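Local coordinates for protein aminotransferase class I and II (Streptococcus suis 89/1591, PDB 3OP7) that probably transfers amino groups as a class I/II aminotransferase, with pyridoxal phosphate held as an internal aldimine on a lysine, at residues 73-78 against 231-236; 83-88 against 242-247; 92-97 against 189-194; 97-102 against 248-253. All coordinates share one frame; numbering follows the deposited sequence. Where two conformers were deposited one is given.

Interaction 1. Residues 73-78 against 231-236; sequences SQLYTG and IGWVAA. With EDO (1,2-ethanediol), chain K.
Leu75 and Tyr76 occupy the second half of a type I turn that runs from Ser73 to Tyr76, closed by the bond from Tyr76 N to Ser73 O. They face strand 232-235, whose alternation turns Trp233 and Ala235 toward the turn while Val234 points away.

The centre of the contact is one very straight hydrogen bond: Trp233 NE1 donates to Tyr76 OH over 2.9 Å, with an angle of 174° at the hydrogen. The hydroxyl lies almost in the indole plane, at its edge, where the N-H points. Trp233 has CG set between its backbone N and carbonyl carbon (chi1 59°), and this swings the indole across to the phenol. Tryptophan suits the spot because it fills a buried site and still offers an N-H as hydrogen-bond donor. Farther along the indole, Leu75 CD1 rests 3.8 Å from Trp233 CZ2, the two side chains crossing nearly at right angles. Small Ala235 lets the phenol in, its CB 4.3 Å from Tyr76 CZ. At the outer end of the loop, Thr77 OG1 accepts a weak bond from an ethanediol.

Phe68 and Val72 of helix 66-73 touch the indole side chain, and Ile84 and Asn218, on the two neighbouring strands, also touch Trp233.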
loop_
_atom_site.group_PDB
_atom_site.type_symbol
_atom_site.label_atom_id
_atom_site.label_comp_id
_atom_site.label_asym_id
_atom_site.label_seq_id
_atom_site.Cartn_x
_atom_site.Cartn_y
_atom_site.Cartn_z
ATOM N N SER A 73 -13.891 -11.405 -11.290
ATOM C CA SER A 73 -14.020 -12.869 -11.495
ATOM C C SER A 73 -14.457 -13.200 -12.932
ATOM O O SER A 73 -13.991 -14.168 -13.524
ATOM C CB SER A 73 -14.924 -13.493 -10.409
ATOM O OG SER A 73 -16.295 -13.264 -10.656
ATOM N N GLN A 74 -15.302 -12.355 -13.494
ATOM C CA GLN A 74 -15.870 -12.553 -14.810
ATOM C C GLN A 74 -14.855 -12.314 -15.949
ATOM O O GLN A 74 -15.097 -12.704 -17.101
ATOM C CB GLN A 74 -17.100 -11.671 -15.001
ATOM C CG GLN A 74 -18.334 -12.154 -14.246
ATOM C CD GLN A 74 -19.501 -11.181 -14.354
ATOM O OE1 GLN A 74 -19.325 -9.954 -14.313
ATOM N NE2 GLN A 74 -20.698 -11.721 -14.474
ATOM N N LEU A 75 -13.728 -11.688 -15.633
ATOM C CA LEU A 75 -12.644 -11.501 -16.633
ATOM C C LEU A 75 -11.935 -12.832 -16.941
ATOM O O LEU A 75 -11.231 -12.932 -17.930
ATOM C CB LEU A 75 -11.618 -10.468 -16.160
ATOM C CG LEU A 75 -12.119 -9.041 -15.869
ATOM C CD1 LEU A 75 -11.063 -8.208 -15.185
ATOM C CD2 LEU A 75 -12.600 -8.369 -17.178
ATOM N N TYR A 76 -12.133 -13.831 -16.096
ATOM C CA TYR A 76 -11.491 -15.126 -16.200
ATOM C C TYR A 76 -12.487 -16.211 -16.468
ATOM O O TYR A 76 -13.697 -16.011 -16.255
ATOM C CB TYR A 76 -10.851 -15.482 -14.865
ATOM C CG TYR A 76 -9.844 -14.484 -14.376
ATOM C CD1 TYR A 76 -10.241 -13.404 -13.591
ATOM C CD2 TYR A 76 -8.504 -14.599 -14.702
ATOM C CE1 TYR A 76 -9.321 -12.475 -13.115
ATOM C CE2 TYR A 76 -7.566 -13.664 -14.248
ATOM C CZ TYR A 76 -7.974 -12.588 -13.441
ATOM O OH TYR A 76 -7.021 -11.663 -13.020
ATOM N N THR A 77 -11.993 -17.369 -16.880
ATOM C CA THR A 77 -12.805 -18.573 -16.872
ATOM C C THR A 77 -12.488 -19.335 -15.601
ATOM O O THR A 77 -11.330 -19.393 -15.166
ATOM C CB THR A 77 -12.535 -19.481 -18.101
ATOM O OG1 THR A 77 -11.139 -19.799 -18.164
ATOM C CG2 THR A 77 -12.978 -18.785 -19.364
ATOM N N GLY A 78 -13.517 -19.895 -14.984
ATOM C CA GLY A 78 -13.333 -20.768 -13.827
ATOM C C GLY A 78 -12.833 -20.113 -12.547
ATOM O O GLY A 78 -12.191 -20.777 -11.727
ATOM N N ILE A 231 -6.031 0.733 -7.758
ATOM C CA ILE A 231 -6.841 -0.482 -7.615
ATOM C C ILE A 231 -6.266 -1.608 -8.462
ATOM O O ILE A 231 -6.204 -1.526 -9.671
ATOM C CB ILE A 231 -8.321 -0.284 -8.008
ATOM C CG1 ILE A 231 -9.012 0.742 -7.107
ATOM C CG2 ILE A 231 -9.089 -1.620 -8.069
ATOM C CD1 ILE A 231 -9.321 0.214 -5.687
ATOM N N GLY A 232 -5.918 -2.668 -7.751
ATOM C CA GLY A 232 -5.532 -3.925 -8.308
ATOM C C GLY A 232 -6.211 -5.088 -7.617
ATOM O O GLY A 232 -7.131 -4.884 -6.786
ATOM N N TRP A 233 -5.788 -6.302 -7.976
ATOM C CA TRP A 233 -6.267 -7.462 -7.259
ATOM C C TRP A 233 -5.299 -8.621 -7.369
ATOM O O TRP A 233 -4.428 -8.661 -8.246
ATOM C CB TRP A 233 -7.625 -7.904 -7.818
ATOM C CG TRP A 233 -7.656 -8.269 -9.277
ATOM C CD1 TRP A 233 -7.405 -9.524 -9.817
ATOM C CD2 TRP A 233 -7.918 -7.413 -10.408
ATOM N NE1 TRP A 233 -7.546 -9.486 -11.183
ATOM C CE2 TRP A 233 -7.869 -8.215 -11.561
ATOM C CE3 TRP A 233 -8.217 -6.050 -10.557
ATOM C CZ2 TRP A 233 -8.087 -7.689 -12.834
ATOM C CZ3 TRP A 233 -8.446 -5.550 -11.808
ATOM C CH2 TRP A 233 -8.369 -6.365 -12.922
ATOM N N VAL A 234 -5.497 -9.559 -6.447
ATOM C CA VAL A 234 -4.984 -10.907 -6.583
ATOM C C VAL A 234 -6.139 -11.878 -6.841
ATOM O O VAL A 234 -7.198 -11.771 -6.171
ATOM C CB VAL A 234 -4.287 -11.342 -5.280
ATOM C CG1 VAL A 234 -3.672 -12.738 -5.434
ATOM C CG2 VAL A 234 -3.274 -10.291 -4.854
ATOM N N ALA A 235 -5.930 -12.801 -7.778
ATOM C CA ALA A 235 -6.823 -13.907 -8.012
ATOM C C ALA A 235 -6.028 -15.159 -7.689
ATOM O O ALA A 235 -4.955 -15.352 -8.215
ATOM C CB ALA A 235 -7.333 -13.944 -9.446
ATOM N N ALA A 236 -6.530 -16.005 -6.801
ATOM C CA ALA A 236 -5.786 -17.208 -6.419
ATOM C C ALA A 236 -6.759 -18.307 -6.005
ATOM O O ALA A 236 -7.962 -18.067 -5.879
ATOM C CB ALA A 236 -4.837 -16.887 -5.280
HETATM C C1 EDO K . -9.696 -19.167 -20.780
HETATM O O1 EDO K . -9.370 -20.520 -20.418
HETATM C C2 EDO K . -8.528 -18.527 -21.529
HETATM O O2 EDO K . -8.386 -17.112 -21.302
#

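Interaction 2. Residues 83-88 against 242-247; sequences QILQTN and DILRDY
NH1 of Arg245, an arginine that packs its aliphatic chain on Leu85, lies 3.0 Å from OD1 of Asp242 in the conformer described, a salt bridge to the residue three places earlier. NE of Arg245 forms a second salt bridge, with Glu63. With two carboxylates on different atoms, the flat group is probably restrained in its rotation, and arginine suits a site where one end must satisfy charge and the stem must be apolar.

The stem does the touching. It runs extended from CG to NE at about a right angle to Leu85, whose CD2 is 3.9 Å from Arg245 CG and 4.0 Å from its NE. The other methyl of the leucine, CD1, reaches 3.7 Å from Leu244 CB. In Leu85 a chi1 of -62° carries the branch point toward the 242-247 segment, and chi2 (173°) directs the two methyls, one mainly to Leu244 and the other to Arg245. A branched leucine fits both neighbours. Beyond the contact, Arg245 O and Asp246 OD1 both accept from Asn14 of the second subunit.

Leu85 belongs to strand 84-87, the outermost strand of the large sheet within this chain, and bonds through its backbone to Val234 of strand 232-235. Leu244 also touches that same Val234 and Ser100 of helix 89-101.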
loop_
_atom_site.group_PDB
_atom_site.type_symbol
_atom_site.label_atom_id
_atom_site.label_comp_id
_atom_site.label_asym_id
_atom_site.label_seq_id
_atom_site.Cartn_x
_atom_site.Cartn_y
_atom_site.Cartn_z
ATOM N N GLN A 83 -12.461 -15.751 -4.776
ATOM C CA GLN A 83 -11.044 -15.899 -5.058
ATOM C C GLN A 83 -10.346 -14.543 -5.348
ATOM O O GLN A 83 -9.147 -14.522 -5.679
ATOM C CB GLN A 83 -10.865 -16.813 -6.258
ATOM C CG GLN A 83 -11.304 -18.279 -6.033
ATOM C CD GLN A 83 -11.183 -19.089 -7.283
ATOM O OE1 GLN A 83 -12.191 -19.457 -7.899
ATOM N NE2 GLN A 83 -9.946 -19.380 -7.696
ATOM N N ILE A 84 -11.071 -13.423 -5.192
ATOM C CA ILE A 84 -10.551 -12.085 -5.566
ATOM C C ILE A 84 -10.345 -11.257 -4.341
ATOM O O ILE A 84 -11.287 -11.130 -3.531
ATOM C CB ILE A 84 -11.531 -11.342 -6.500
ATOM C CG1 ILE A 84 -11.875 -12.195 -7.739
ATOM C CG2 ILE A 84 -10.957 -9.983 -6.950
ATOM C CD1 ILE A 84 -10.632 -12.692 -8.626
ATOM N N LEU A 85 -9.149 -10.689 -4.196
ATOM C CA LEU A 85 -8.865 -9.706 -3.175
ATOM C C LEU A 85 -8.412 -8.403 -3.822
ATOM O O LEU A 85 -7.425 -8.358 -4.544
ATOM C CB LEU A 85 -7.788 -10.163 -2.182
ATOM C CG LEU A 85 -8.089 -11.396 -1.348
ATOM C CD1 LEU A 85 -6.838 -11.773 -0.556
ATOM C CD2 LEU A 85 -9.288 -11.115 -0.414
ATOM N N GLN A 86 -9.101 -7.315 -3.473
ATOM C CA GLN A 86 -8.696 -5.980 -3.899
ATOM C C GLN A 86 -7.421 -5.545 -3.210
ATOM O O GLN A 86 -7.236 -5.786 -1.993
ATOM C CB GLN A 86 -9.796 -4.972 -3.557
ATOM C CG GLN A 86 -9.649 -3.621 -4.226
ATOM C CD GLN A 86 -10.901 -2.810 -4.035
ATOM O OE1 GLN A 86 -11.129 -2.309 -2.961
ATOM N NE2 GLN A 86 -11.727 -2.727 -5.041
ATOM N N THR A 87 -6.584 -4.824 -3.964
ATOM C CA THR A 87 -5.354 -4.286 -3.444
ATOM C C THR A 87 -5.095 -2.864 -3.929
ATOM O O THR A 87 -5.795 -2.374 -4.863
ATOM C CB THR A 87 -4.187 -5.187 -3.888
ATOM O OG1 THR A 87 -4.154 -5.207 -5.325
ATOM C CG2 THR A 87 -4.312 -6.617 -3.293
ATOM N N ASN A 88 -4.144 -2.174 -3.292
ATOM C CA ASN A 88 -3.699 -0.870 -3.792
ATOM C C ASN A 88 -2.794 -1.027 -5.003
ATOM O O ASN A 88 -1.551 -1.039 -4.899
ATOM C CB ASN A 88 -3.070 0.012 -2.705
ATOM C CG ASN A 88 -1.787 -0.567 -2.114
ATOM O OD1 ASN A 88 -1.753 -1.748 -1.798
ATOM N ND2 ASN A 88 -0.732 0.277 -1.943
ATOM N N ASP A 242 -7.320 -17.454 1.317
ATOM C CA ASP A 242 -7.504 -17.474 2.787
ATOM C C ASP A 242 -6.252 -17.096 3.571
ATOM O O ASP A 242 -6.377 -16.517 4.655
ATOM C CB ASP A 242 -7.934 -18.848 3.282
ATOM C CG ASP A 242 -9.439 -19.069 3.215
ATOM O OD1 ASP A 242 -10.182 -18.074 3.119
ATOM O OD2 ASP A 242 -9.881 -20.259 3.286
ATOM N N ILE A 243 -5.065 -17.451 3.075
ATOM C CA ILE A 243 -3.827 -17.028 3.738
ATOM C C ILE A 243 -3.649 -15.522 3.634
ATOM O O ILE A 243 -3.488 -14.809 4.651
ATOM C CB ILE A 243 -2.614 -17.742 3.170
ATOM C CG1 ILE A 243 -2.652 -19.240 3.478
ATOM C CG2 ILE A 243 -1.344 -17.111 3.688
ATOM C CD1 ILE A 243 -1.613 -20.063 2.719
ATOM N N LEU A 244 -3.789 -15.022 2.415
ATOM C CA LEU A 244 -3.514 -13.592 2.143
ATOM C C LEU A 244 -4.382 -12.664 2.975
ATOM O O LEU A 244 -3.957 -11.592 3.326
ATOM C CB LEU A 244 -3.686 -13.267 0.674
ATOM C CG LEU A 244 -2.864 -14.062 -0.338
ATOM C CD1 LEU A 244 -3.004 -13.533 -1.810
ATOM C CD2 LEU A 244 -1.400 -14.191 -0.005
ATOM N N ARG A 245 -5.618 -13.076 3.255
ATOM C CA ARG A 245 -6.581 -12.207 3.937
ATOM C C ARG A 245 -6.130 -11.781 5.324
ATOM O O ARG A 245 -6.648 -10.798 5.860
ATOM C CB ARG A 245 -7.911 -12.907 4.131
ATOM C CG ARG A 245 -8.733 -13.122 2.923
ATOM C CD ARG A 245 -10.099 -13.541 3.415
ATOM N NE ARG A 245 -11.037 -13.312 2.365
ATOM C CZ ARG A 245 -11.373 -14.262 1.517
ATOM N NH1 ARG A 245 -10.886 -15.479 1.702
ATOM N NH2 ARG A 245 -12.210 -14.011 0.525
ATOM N N ASP A 246 -5.212 -12.536 5.903
ATOM C CA ASP A 246 -4.761 -12.282 7.241
ATOM C C ASP A 246 -3.485 -11.435 7.325
ATOM O O ASP A 246 -2.941 -11.260 8.425
ATOM C CB ASP A 246 -4.561 -13.597 7.980
ATOM C CG ASP A 246 -5.897 -14.302 8.320
ATOM O OD1 ASP A 246 -6.960 -13.625 8.534
ATOM O OD2 ASP A 246 -5.850 -15.545 8.372
ATOM N N TYR A 247 -3.010 -10.944 6.177
ATOM C CA TYR A 247 -1.776 -10.142 6.108
ATOM C C TYR A 247 -1.960 -8.743 5.518
ATOM O O TYR A 247 -1.023 -7.936 5.518
ATOM C CB TYR A 247 -0.706 -10.872 5.309
ATOM C CG TYR A 247 -0.276 -12.140 5.969
ATOM C CD1 TYR A 247 0.750 -12.142 6.922
ATOM C CD2 TYR A 247 -0.928 -13.328 5.693
ATOM C CE1 TYR A 247 1.110 -13.310 7.558
ATOM C CE2 TYR A 247 -0.578 -14.489 6.305
ATOM C CZ TYR A 247 0.440 -14.484 7.241
ATOM O OH TYR A 247 0.745 -15.677 7.872
#

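Interaction 3. Residues 92-97 against 189-194; sequences GANLLV and YILSDE
This is a buried contact between a helix and a strand that reaches the cofactor site: Asn94 donates a hydrogen bond to Asp193, while one turn farther along helix 89-101 Val97 packs on Leu191. The 92-97 segment of that helix runs nearly antiparallel to strand 189-193, at 168°, with the axes 10.0 Å apart. The direction is what an alpha/beta layer gives, and it brings Asn94 opposite Asp193 and Val97 opposite Leu191.

Asp193 OD2 accepts from Asn94 ND2 over 3.0 Å with an angle of 164°. OD2 lies in the plane of the Asn94 amide, yet the N-H reaches it from above the carboxylate plane, the two flat groups being turned 48° apart. The same oxygen also takes a bond from N1 of the pyridoxal phosphate joined to Lys222, the aspartate-to-pyridine contact familiar in fold type I enzymes. Asn94 is therefore a second-shell residue, and its nitrogen also donates to Gln117; an amide can serve both acceptors at once. Its OD1 is buried without a partner in the model.

Leu191 and Val97 meet tip to tip, CD1 to CG1, at 4.1 Å. Leucine CG stands opposite the backbone N (chi1 168°), sending both methyls out toward the helix.

Val217 of strand 214-219 touches both Asn94 and Leu191, and Met157 of strand 157-161 touches both Leu191 and Val97, so the two flanking strands complete the layer beneath the helix.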
loop_
_atom_site.group_PDB
_atom_site.type_symbol
_atom_site.label_atom_id
_atom_site.label_comp_id
_atom_site.label_asym_id
_atom_site.label_seq_id
_atom_site.Cartn_x
_atom_site.Cartn_y
_atom_site.Cartn_z
ATOM N N GLY A 92 0.481 -3.343 -4.695
ATOM C CA GLY A 92 0.057 -3.917 -3.437
ATOM C C GLY A 92 -0.226 -5.386 -3.529
ATOM O O GLY A 92 0.004 -6.127 -2.532
ATOM N N ALA A 93 -0.682 -5.848 -4.705
ATOM C CA ALA A 93 -0.985 -7.249 -4.895
ATOM C C ALA A 93 0.305 -8.113 -4.915
ATOM O O ALA A 93 0.407 -9.119 -4.200
ATOM C CB ALA A 93 -1.781 -7.510 -6.124
ATOM N N ASN A 94 1.295 -7.690 -5.702
ATOM C CA ASN A 94 2.576 -8.413 -5.689
ATOM C C ASN A 94 3.175 -8.469 -4.298
ATOM O O ASN A 94 3.660 -9.536 -3.884
ATOM C CB ASN A 94 3.625 -7.800 -6.669
ATOM C CG ASN A 94 3.335 -8.042 -8.120
ATOM O OD1 ASN A 94 2.803 -9.092 -8.525
ATOM N ND2 ASN A 94 3.833 -7.127 -8.963
ATOM N N LEU A 95 3.188 -7.333 -3.593
ATOM C CA LEU A 95 3.742 -7.282 -2.257
ATOM C C LEU A 95 2.960 -8.200 -1.331
ATOM O O LEU A 95 3.553 -8.931 -0.521
ATOM C CB LEU A 95 3.692 -5.862 -1.708
ATOM C CG LEU A 95 4.202 -5.728 -0.263
ATOM C CD1 LEU A 95 5.623 -6.257 -0.104
ATOM C CD2 LEU A 95 4.059 -4.289 0.186
ATOM N N LEU A 96 1.640 -8.128 -1.372
ATOM C CA LEU A 96 0.819 -8.975 -0.486
ATOM C C LEU A 96 1.119 -10.471 -0.711
ATOM O O LEU A 96 1.260 -11.240 0.254
ATOM C CB LEU A 96 -0.636 -8.728 -0.732
ATOM C CG LEU A 96 -1.644 -9.574 0.080
ATOM C CD1 LEU A 96 -1.437 -9.378 1.600
ATOM C CD2 LEU A 96 -3.086 -9.241 -0.375
ATOM N N VAL A 97 1.215 -10.874 -1.966
ATOM C CA VAL A 97 1.490 -12.294 -2.295
ATOM C C VAL A 97 2.849 -12.717 -1.703
ATOM O O VAL A 97 2.956 -13.706 -0.943
ATOM C CB VAL A 97 1.453 -12.577 -3.793
ATOM C CG1 VAL A 97 1.944 -14.052 -4.138
ATOM C CG2 VAL A 97 0.021 -12.369 -4.297
ATOM N N TYR A 189 4.138 -22.608 -6.568
ATOM C CA TYR A 189 3.192 -21.615 -7.007
ATOM C C TYR A 189 3.820 -20.954 -8.188
ATOM O O TYR A 189 5.048 -20.884 -8.283
ATOM C CB TYR A 189 3.031 -20.506 -6.009
ATOM C CG TYR A 189 2.444 -20.881 -4.667
ATOM C CD1 TYR A 189 1.156 -21.313 -4.573
ATOM C CD2 TYR A 189 3.208 -20.754 -3.484
ATOM C CE1 TYR A 189 0.606 -21.648 -3.312
ATOM C CE2 TYR A 189 2.679 -21.069 -2.238
ATOM C CZ TYR A 189 1.374 -21.507 -2.157
ATOM O OH TYR A 189 0.846 -21.814 -0.915
ATOM N N ILE A 190 2.988 -20.395 -9.041
ATOM C CA ILE A 190 3.445 -19.462 -10.075
ATOM C C ILE A 190 2.702 -18.142 -9.892
ATOM O O ILE A 190 1.480 -18.073 -10.044
ATOM C CB ILE A 190 3.231 -19.978 -11.522
ATOM C CG1 ILE A 190 4.026 -21.269 -11.792
ATOM C CG2 ILE A 190 3.665 -18.864 -12.512
ATOM C CD1 ILE A 190 3.710 -21.958 -13.120
ATOM N N LEU A 191 3.447 -17.106 -9.507
ATOM C CA LEU A 191 2.918 -15.759 -9.368
ATOM C C LEU A 191 3.113 -15.140 -10.750
ATOM O O LEU A 191 4.242 -15.150 -11.300
ATOM C CB LEU A 191 3.736 -14.957 -8.390
ATOM C CG LEU A 191 3.475 -13.427 -8.340
ATOM C CD1 LEU A 191 1.941 -13.103 -8.150
ATOM C CD2 LEU A 191 4.320 -12.725 -7.237
ATOM N N SER A 192 2.028 -14.681 -11.353
ATOM C CA SER A 192 2.092 -14.019 -12.651
ATOM C C SER A 192 1.487 -12.606 -12.589
ATOM O O SER A 192 0.293 -12.436 -12.341
ATOM C CB SER A 192 1.354 -14.875 -13.681
ATOM O OG SER A 192 1.457 -14.306 -14.981
ATOM N N ASP A 193 2.339 -11.596 -12.708
ATOM C CA ASP A 193 1.918 -10.224 -12.776
ATOM C C ASP A 193 1.470 -9.948 -14.224
ATOM O O ASP A 193 2.276 -9.973 -15.185
ATOM C CB ASP A 193 3.068 -9.325 -12.315
ATOM C CG ASP A 193 2.813 -7.828 -12.525
ATOM O OD1 ASP A 193 2.013 -7.431 -13.392
ATOM O OD2 ASP A 193 3.541 -7.049 -11.906
ATOM N N GLU A 194 0.165 -9.790 -14.358
ATOM C CA GLU A 194 -0.514 -9.712 -15.608
ATOM C C GLU A 194 -1.085 -8.345 -15.916
ATOM O O GLU A 194 -2.059 -8.231 -16.659
ATOM C CB GLU A 194 -1.576 -10.832 -15.700
ATOM C CG GLU A 194 -0.898 -12.191 -15.639
ATOM C CD GLU A 194 -1.784 -13.418 -15.503
ATOM O OE1 GLU A 194 -2.971 -13.302 -15.149
ATOM O OE2 GLU A 194 -1.252 -14.534 -15.804
#

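Interaction 4. Residues 97-102 against 248-253; sequences VLYSLI and RDYTMI
Tyr99 swings its ring toward Tyr250 and Thr251 through a chi1 of -157°, CG lying roughly opposite the backbone N, and a chi2 of only 23° turns one ring edge to the loop. Thr251 answers with its methyl: OG1 takes the place between the backbone N and carbonyl carbon (chi1 65°), leaving CG2 to point at the aromatic edge.

That methyl lies near the plane of the Tyr99 ring, 3.9 Å from CD2. Tyr99 CE2 is also 4.1 Å from Tyr250 CB, which comes obliquely to the ring, and the two tyrosine side chains cross at about a right angle. The contact is wholly apolar, and threonine suits it by giving a methyl to the ring edge while its hydroxyl is turned to another position. Arg248 O accepts from Thr251 N, Met252 N and Ile253 N, the last at 2.8 Å, which probably helps to fix the loop. Both phenol hydroxyls look to the second subunit: Tyr99 OH bonds Ser124 there, and Tyr250 OH bonds Pro5 O, so tyrosine is suited to joining a packed ring to a distant polar partner. Ile121 of the second subunit packs against Tyr99.

Thr251 also rests on Leu95 of helix 89-101, whose Ser100 packs against Leu244 of helix 238-244.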
loop_
_atom_site.group_PDB
_atom_site.type_symbol
_atom_site.label_atom_id
_atom_site.label_comp_id
_atom_site.label_asym_id
_atom_site.label_seq_id
_atom_site.Cartn_x
_atom_site.Cartn_y
_atom_site.Cartn_z
ATOM N N VAL A 97 1.215 -10.874 -1.966
ATOM C CA VAL A 97 1.490 -12.294 -2.295
ATOM C C VAL A 97 2.849 -12.717 -1.703
ATOM O O VAL A 97 2.956 -13.706 -0.943
ATOM C CB VAL A 97 1.453 -12.577 -3.793
ATOM C CG1 VAL A 97 1.944 -14.052 -4.138
ATOM C CG2 VAL A 97 0.021 -12.369 -4.297
ATOM N N LEU A 98 3.887 -11.944 -2.019
ATOM C CA LEU A 98 5.243 -12.315 -1.634
ATOM C C LEU A 98 5.447 -12.226 -0.140
ATOM O O LEU A 98 6.011 -13.114 0.502
ATOM C CB LEU A 98 6.240 -11.446 -2.437
ATOM C CG LEU A 98 6.161 -11.679 -3.958
ATOM C CD1 LEU A 98 6.780 -10.509 -4.723
ATOM C CD2 LEU A 98 6.857 -12.998 -4.324
ATOM N N TYR A 99 4.962 -11.157 0.442
ATOM C CA TYR A 99 5.156 -10.975 1.860
ATOM C C TYR A 99 4.415 -12.060 2.673
ATOM O O TYR A 99 4.919 -12.531 3.717
ATOM C CB TYR A 99 4.723 -9.573 2.230
ATOM C CG TYR A 99 5.303 -8.983 3.474
ATOM C CD1 TYR A 99 6.498 -9.421 4.009
ATOM C CD2 TYR A 99 4.638 -7.991 4.143
ATOM C CE1 TYR A 99 7.012 -8.881 5.191
ATOM C CE2 TYR A 99 5.159 -7.437 5.312
ATOM C CZ TYR A 99 6.344 -7.880 5.817
ATOM O OH TYR A 99 6.819 -7.335 7.003
ATOM N N SER A 100 3.241 -12.472 2.210
ATOM C CA SER A 100 2.417 -13.454 2.906
ATOM C C SER A 100 3.039 -14.847 2.794
ATOM O O SER A 100 3.038 -15.625 3.780
ATOM C CB SER A 100 0.999 -13.484 2.303
ATOM O OG SER A 100 0.292 -12.298 2.603
ATOM N N LEU A 101 3.533 -15.184 1.604
ATOM C CA LEU A 101 3.863 -16.566 1.300
ATOM C C LEU A 101 5.325 -16.943 1.392
ATOM O O LEU A 101 5.631 -18.123 1.556
ATOM C CB LEU A 101 3.309 -16.970 -0.088
ATOM C CG LEU A 101 1.789 -16.851 -0.208
ATOM C CD1 LEU A 101 1.408 -17.135 -1.673
ATOM C CD2 LEU A 101 1.040 -17.773 0.777
ATOM N N ILE A 102 6.226 -15.986 1.254
ATOM C CA ILE A 102 7.634 -16.312 1.145
ATOM C C ILE A 102 8.274 -16.295 2.521
ATOM O O ILE A 102 8.143 -15.318 3.272
ATOM C CB ILE A 102 8.363 -15.369 0.172
ATOM C CG1 ILE A 102 7.829 -15.549 -1.245
ATOM C CG2 ILE A 102 9.894 -15.617 0.176
ATOM C CD1 ILE A 102 7.779 -17.008 -1.771
ATOM N N ARG A 248 -3.172 -8.396 5.067
ATOM C CA ARG A 248 -3.366 -7.096 4.436
ATOM C C ARG A 248 -3.189 -5.895 5.397
ATOM O O ARG A 248 -2.903 -4.824 4.923
ATOM C CB ARG A 248 -4.714 -7.054 3.685
ATOM C CG ARG A 248 -4.687 -8.073 2.523
ATOM C CD ARG A 248 -6.028 -8.277 1.738
ATOM N NE ARG A 248 -6.491 -7.084 1.039
ATOM C CZ ARG A 248 -7.482 -6.298 1.427
ATOM N NH1 ARG A 248 -8.145 -6.539 2.557
ATOM N NH2 ARG A 248 -7.803 -5.232 0.703
ATOM N N ASP A 249 -3.325 -6.049 6.713
ATOM C CA ASP A 249 -3.054 -4.912 7.590
ATOM C C ASP A 249 -1.560 -4.609 7.723
ATOM O O ASP A 249 -1.194 -3.560 8.262
ATOM C CB ASP A 249 -3.665 -5.020 8.983
ATOM C CG ASP A 249 -5.186 -4.983 8.975
ATOM O OD1 ASP A 249 -5.776 -5.012 7.882
ATOM O OD2 ASP A 249 -5.726 -4.928 10.099
ATOM N N TYR A 250 -0.687 -5.463 7.217
ATOM C CA TYR A 250 0.720 -5.067 7.257
ATOM C C TYR A 250 1.027 -4.068 6.188
ATOM O O TYR A 250 2.030 -3.357 6.280
ATOM C CB TYR A 250 1.620 -6.293 7.029
ATOM C CG TYR A 250 1.782 -7.197 8.206
ATOM C CD1 TYR A 250 2.480 -6.794 9.347
ATOM C CD2 TYR A 250 1.258 -8.486 8.203
ATOM C CE1 TYR A 250 2.675 -7.627 10.368
ATOM C CE2 TYR A 250 1.442 -9.340 9.243
ATOM C CZ TYR A 250 2.164 -8.924 10.350
ATOM O OH TYR A 250 2.369 -9.702 11.498
ATOM N N THR A 251 0.266 -4.101 5.084
ATOM C CA THR A 251 0.607 -3.336 3.901
ATOM C C THR A 251 -0.384 -2.273 3.452
ATOM O O THR A 251 0.024 -1.260 2.877
ATOM C CB THR A 251 0.838 -4.322 2.735
ATOM O OG1 THR A 251 -0.399 -4.975 2.436
ATOM C CG2 THR A 251 1.943 -5.376 3.152
HETATM N N MSE A 252 -1.697 -2.494 3.641
HETATM C CA MSE A 252 -2.679 -1.608 3.078
HETATM C C MSE A 252 -3.940 -1.382 3.945
HETATM O O MSE A 252 -4.504 -0.306 3.882
HETATM C CB MSE A 252 -3.064 -2.075 1.686
HETATM C CG MSE A 252 -3.684 -3.399 1.679
HETATM SE SE MSE A 252 -4.255 -4.136 0.028
HETATM C CE MSE A 252 -2.447 -4.791 -0.338
ATOM N N ILE A 253 -4.328 -2.398 4.722
ATOM C CA ILE A 253 -5.713 -2.600 5.289
ATOM C C ILE A 253 -6.761 -2.827 4.180
ATOM O O ILE A 253 -7.429 -3.883 4.137
ATOM C CB ILE A 253 -6.178 -1.504 6.273
ATOM C CG1 ILE A 253 -5.171 -1.351 7.415
ATOM C CG2 ILE A 253 -7.613 -1.868 6.811
ATOM C CD1 ILE A 253 -5.523 -0.295 8.435
#

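Strand 232-235 of interaction 1 pairs antiparallel with strand 84-87 of interaction 2, Gly232 O lying 2.9 Å from Thr87 N. Helix 89-101 then joins the rest: Val97 lies in the segments of both interactions 3 and 4, whose centres are about 10 Å apart, though it touches across only in interaction 3, and its CG2 is 3.9 Å from Val234 CG1. Interactions 2 and 4 are nearest, centres about 8 Å apart, tied by Arg248 NH2 to Gln86 O at 2.8 Å; both touch the second subunit. Interaction 3 reaches the cofactor through Asp193. Gln117 relates it to the dimer: it accepts from Asn94 in its own chain, and Gln117 of the second subunit donates to Tyr250 O of interaction 4.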